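Local coordinates for protein HIRA (Homo sapiens, PDB 5YJE), which cooperates with ASF1A to promote replication-independent chromatin assembly and is required for periodic repression of histone gene transcription, at residues V182-L187 with V194-D199. Sequence-based numbering, arbitrary orientation.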
ATOM      1  N   VAL B 182       6.623  15.358  22.828  1.00 51.29           N
ATOM      2  CA  VAL B 182       7.470  15.335  21.647  1.00 50.69           C
ATOM      3  C   VAL B 182       7.986  16.749  21.470  1.00 51.65           C
ATOM      4  O   VAL B 182       7.197  17.659  21.200  1.00 54.50           O
ATOM      5  CB  VAL B 182       6.726  14.884  20.381  1.00 50.34           C
ATOM      6  CG1 VAL B 182       7.638  15.044  19.152  1.00 43.31           C
ATOM      7  CG2 VAL B 182       6.237  13.445  20.518  1.00 50.37           C
ATOM      8  N   SER B 183       9.306  16.922  21.592  1.00 50.48           N
ATOM      9  CA  SER B 183       9.901  18.253  21.657  1.00 51.20           C
ATOM     10  C   SER B 183       9.771  18.965  20.326  1.00 52.26           C
ATOM     11  O   SER B 183       9.433  20.153  20.279  1.00 55.06           O
ATOM     12  CB  SER B 183      11.387  18.165  22.044  1.00 48.48           C
ATOM     13  OG  SER B 183      11.616  17.141  23.003  1.00 53.64           O
ATOM     14  N   GLN B 184      10.070  18.266  19.230  1.00 53.01           N
ATOM     15  CA  GLN B 184       9.933  18.881  17.914  1.00 53.15           C
ATOM     16  C   GLN B 184       9.323  17.892  16.934  1.00 48.52           C
ATOM     17  O   GLN B 184       9.500  16.673  17.057  1.00 44.02           O
ATOM     18  CB  GLN B 184      11.274  19.394  17.354  1.00 54.17           C
ATOM     19  CG  GLN B 184      11.789  20.676  18.019  1.00 65.63           C
ATOM     20  CD  GLN B 184      12.787  20.408  19.144  1.00 67.97           C
ATOM     21  OE1 GLN B 184      13.567  19.452  19.086  1.00 70.37           O
ATOM     22  NE2 GLN B 184      12.772  21.259  20.165  1.00 74.89           N
ATOM     23  N   ILE B 185       8.615  18.445  15.953  1.00 41.10           N
ATOM     24  CA  ILE B 185       7.961  17.699  14.892  1.00 42.64           C
ATOM     25  C   ILE B 185       8.349  18.338  13.571  1.00 45.16           C
ATOM     26  O   ILE B 185       8.075  19.523  13.352  1.00 47.37           O
ATOM     27  CB  ILE B 185       6.436  17.692  15.045  1.00 47.42           C
ATOM     28  CG1 ILE B 185       6.022  16.820  16.234  1.00 51.25           C
ATOM     29  CG2 ILE B 185       5.791  17.174  13.765  1.00 48.51           C
ATOM     30  CD1 ILE B 185       4.519  16.662  16.395  1.00 51.41           C
ATOM     31  N   LEU B 186       8.984  17.567  12.694  1.00 38.84           N
ATOM     32  CA  LEU B 186       9.281  18.024  11.348  1.00 43.78           C
ATOM     33  C   LEU B 186       8.456  17.257  10.321  1.00 49.98           C
ATOM     34  O   LEU B 186       8.202  16.055  10.458  1.00 47.69           O
ATOM     35  CB  LEU B 186      10.753  17.833  10.970  1.00 42.72           C
ATOM     36  CG  LEU B 186      11.950  18.238  11.805  1.00 54.25           C
ATOM     37  CD1 LEU B 186      13.206  17.817  11.037  1.00 55.48           C
ATOM     38  CD2 LEU B 186      11.951  19.739  12.058  1.00 62.02           C
ATOM     39  N   LEU B 187       8.095  17.956   9.263  1.00 45.14           N
ATOM     40  CA  LEU B 187       7.607  17.331   8.046  1.00 46.01           C
ATOM     41  C   LEU B 187       8.540  17.764   6.923  1.00 47.43           C
ATOM     42  O   LEU B 187       8.502  18.927   6.494  1.00 46.26           O
ATOM     43  CB  LEU B 187       6.161  17.734   7.770  1.00 41.37           C
ATOM     44  CG  LEU B 187       5.564  17.085   6.529  1.00 45.80           C
ATOM     45  CD1 LEU B 187       5.603  15.542   6.646  1.00 39.41           C
ATOM     46  CD2 LEU B 187       4.142  17.635   6.321  1.00 42.28           C
ATOM     47  N   VAL B 194       9.092  13.401  11.227  1.00 47.11           N
ATOM     48  CA  VAL B 194      10.159  13.199  12.195  1.00 42.83           C
ATOM     49  C   VAL B 194       9.670  13.690  13.555  1.00 45.33           C
ATOM     50  O   VAL B 194       9.136  14.801  13.669  1.00 43.40           O
ATOM     51  CB  VAL B 194      11.446  13.936  11.772  1.00 42.71           C
ATOM     52  CG1 VAL B 194      12.574  13.606  12.701  1.00 42.05           C
ATOM     53  CG2 VAL B 194      11.804  13.558  10.347  1.00 42.63           C
ATOM     54  N   MET B 195       9.845  12.853  14.573  1.00 45.91           N
ATOM     55  CA  MET B 195       9.506  13.128  15.963  1.00 42.52           C
ATOM     56  C   MET B 195      10.810  13.153  16.753  1.00 47.92           C
ATOM     57  O   MET B 195      11.481  12.121  16.894  1.00 45.79           O
ATOM     58  CB  MET B 195       8.555  12.059  16.494  1.00 41.03           C
ATOM     59  CG  MET B 195       7.390  11.774  15.569  1.00 50.10           C
ATOM     60  SD  MET B 195       5.962  12.840  15.880  1.00 56.79           S
ATOM     61  CE  MET B 195       5.783  13.639  14.301  1.00 53.40           C
ATOM     62  N   ASN B 196      11.180  14.334  17.237  1.00 46.06           N
ATOM     63  CA  ASN B 196      12.344  14.515  18.090  1.00 45.78           C
ATOM     64  C   ASN B 196      11.859  14.544  19.539  1.00 46.60           C
ATOM     65  O   ASN B 196      11.193  15.506  19.958  1.00 48.90           O
ATOM     66  CB  ASN B 196      13.092  15.800  17.737  1.00 50.68           C
ATOM     67  CG  ASN B 196      14.579  15.675  17.947  1.00 59.10           C
ATOM     68  OD1 ASN B 196      15.301  15.319  17.060  1.00 65.25           O
ATOM     69  ND2 ASN B 196      15.028  15.887  19.159  1.00 67.53           N
ATOM     70  N   LEU B 197      12.184  13.487  20.289  1.00 44.34           N
ATOM     71  CA  LEU B 197      11.788  13.298  21.676  1.00 46.81           C
ATOM     72  C   LEU B 197      12.789  13.955  22.635  1.00 52.87           C
ATOM     73  O   LEU B 197      13.970  14.172  22.315  1.00 49.34           O
ATOM     74  CB  LEU B 197      11.672  11.811  22.013  1.00 48.05           C
ATOM     75  CG  LEU B 197      10.756  10.924  21.159  1.00 52.56           C
ATOM     76  CD1 LEU B 197      10.649   9.525  21.758  1.00 49.25           C
ATOM     77  CD2 LEU B 197       9.385  11.531  21.013  1.00 47.80           C
ATOM     78  N   SER B 198      12.300  14.247  23.842  1.00 53.13           N
ATOM     79  CA  SER B 198      13.123  14.937  24.828  1.00 53.76           C
ATOM     80  C   SER B 198      14.275  14.071  25.334  1.00 55.18           C
ATOM     81  O   SER B 198      15.281  14.616  25.790  1.00 53.34           O
ATOM     82  CB  SER B 198      12.267  15.408  26.006  1.00 47.79           C
ATOM     83  OG  SER B 198      11.808  14.307  26.768  1.00 52.67           O
ATOM     84  N   ASP B 199      14.166  12.749  25.248  1.00 51.73           N
ATOM     85  CA  ASP B 199      15.267  11.886  25.662  1.00 55.99           C
ATOM     86  C   ASP B 199      16.411  11.838  24.639  1.00 54.09           C
ATOM     87  O   ASP B 199      17.346  11.052  24.809  1.00 55.91           O
ATOM     88  CB  ASP B 199      14.740  10.475  25.954  1.00 51.20           C
ATOM     89  CG  ASP B 199      14.388   9.695  24.694  1.00 57.42           C
ATOM     90  OD1 ASP B 199      14.264  10.300  23.606  1.00 58.04           O
ATOM     91  OD2 ASP B 199      14.192   8.463  24.798  1.00 62.93           O
TER
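Ile-185 and Met-195 lie alongside each other on one face of an antiparallel strand pair, both side chains running in the same direction. The side chain of Met-195 turns at chi2 (-89°), which brings SD beside CG1 and CD1 of Ile-185. Its methyl CE then lies 3.6 Å from CG2 of Ile-185 and also touches CG1 and CD1. Beyond Met-195, Val-182 continues this apolar row. CG1 of Val-182 rests near CB of Met-195, and CG2 packs 3.7 Å from CD2 of Leu-197, the two side chains crossing obliquely. The other face carries Gln-184 beside Asn-196, and Leu-186 against Val-194, where the two CB atoms are 4.0 Å apart.

Backbone bonds fix this register. Gln-184 and Asn-196 form a hydrogen-bonded pair, with N of Asn-196 2.9 Å from O of Gln-184. Leu-186 and Val-194 form a second such pair. Between them, Ile-185 and Met-195 are a non-hydrogen-bonded pair, and CA of Ile-185 makes a CA-H...O contact with O of Val-194. O of Asn-196 takes two donors. N of Gln-184 is 3.1 Å from this O, and its bond is nearly straight. N of Ser-183 makes a weak bond to it, bent to 122°. Ser-183 and Gln-184 thus both face Asn-196, a classic beta bulge.

Ile-185 also packs on Met-146 and Leu-148 of strand 144-149. An alanine here would probably leave CE and SD of Met-195 without their main partner across the pair and open a gap toward that strand. Met-195 and Leu-197 also touch Ile-174 of helix 172-175. On the other face, Ile-247 touches Leu-186, Val-194 and Asn-196. The pair is a beta hairpin, the first two strands of a four-stranded antiparallel meander within the TUP1-like enhancer of split region of HIRA.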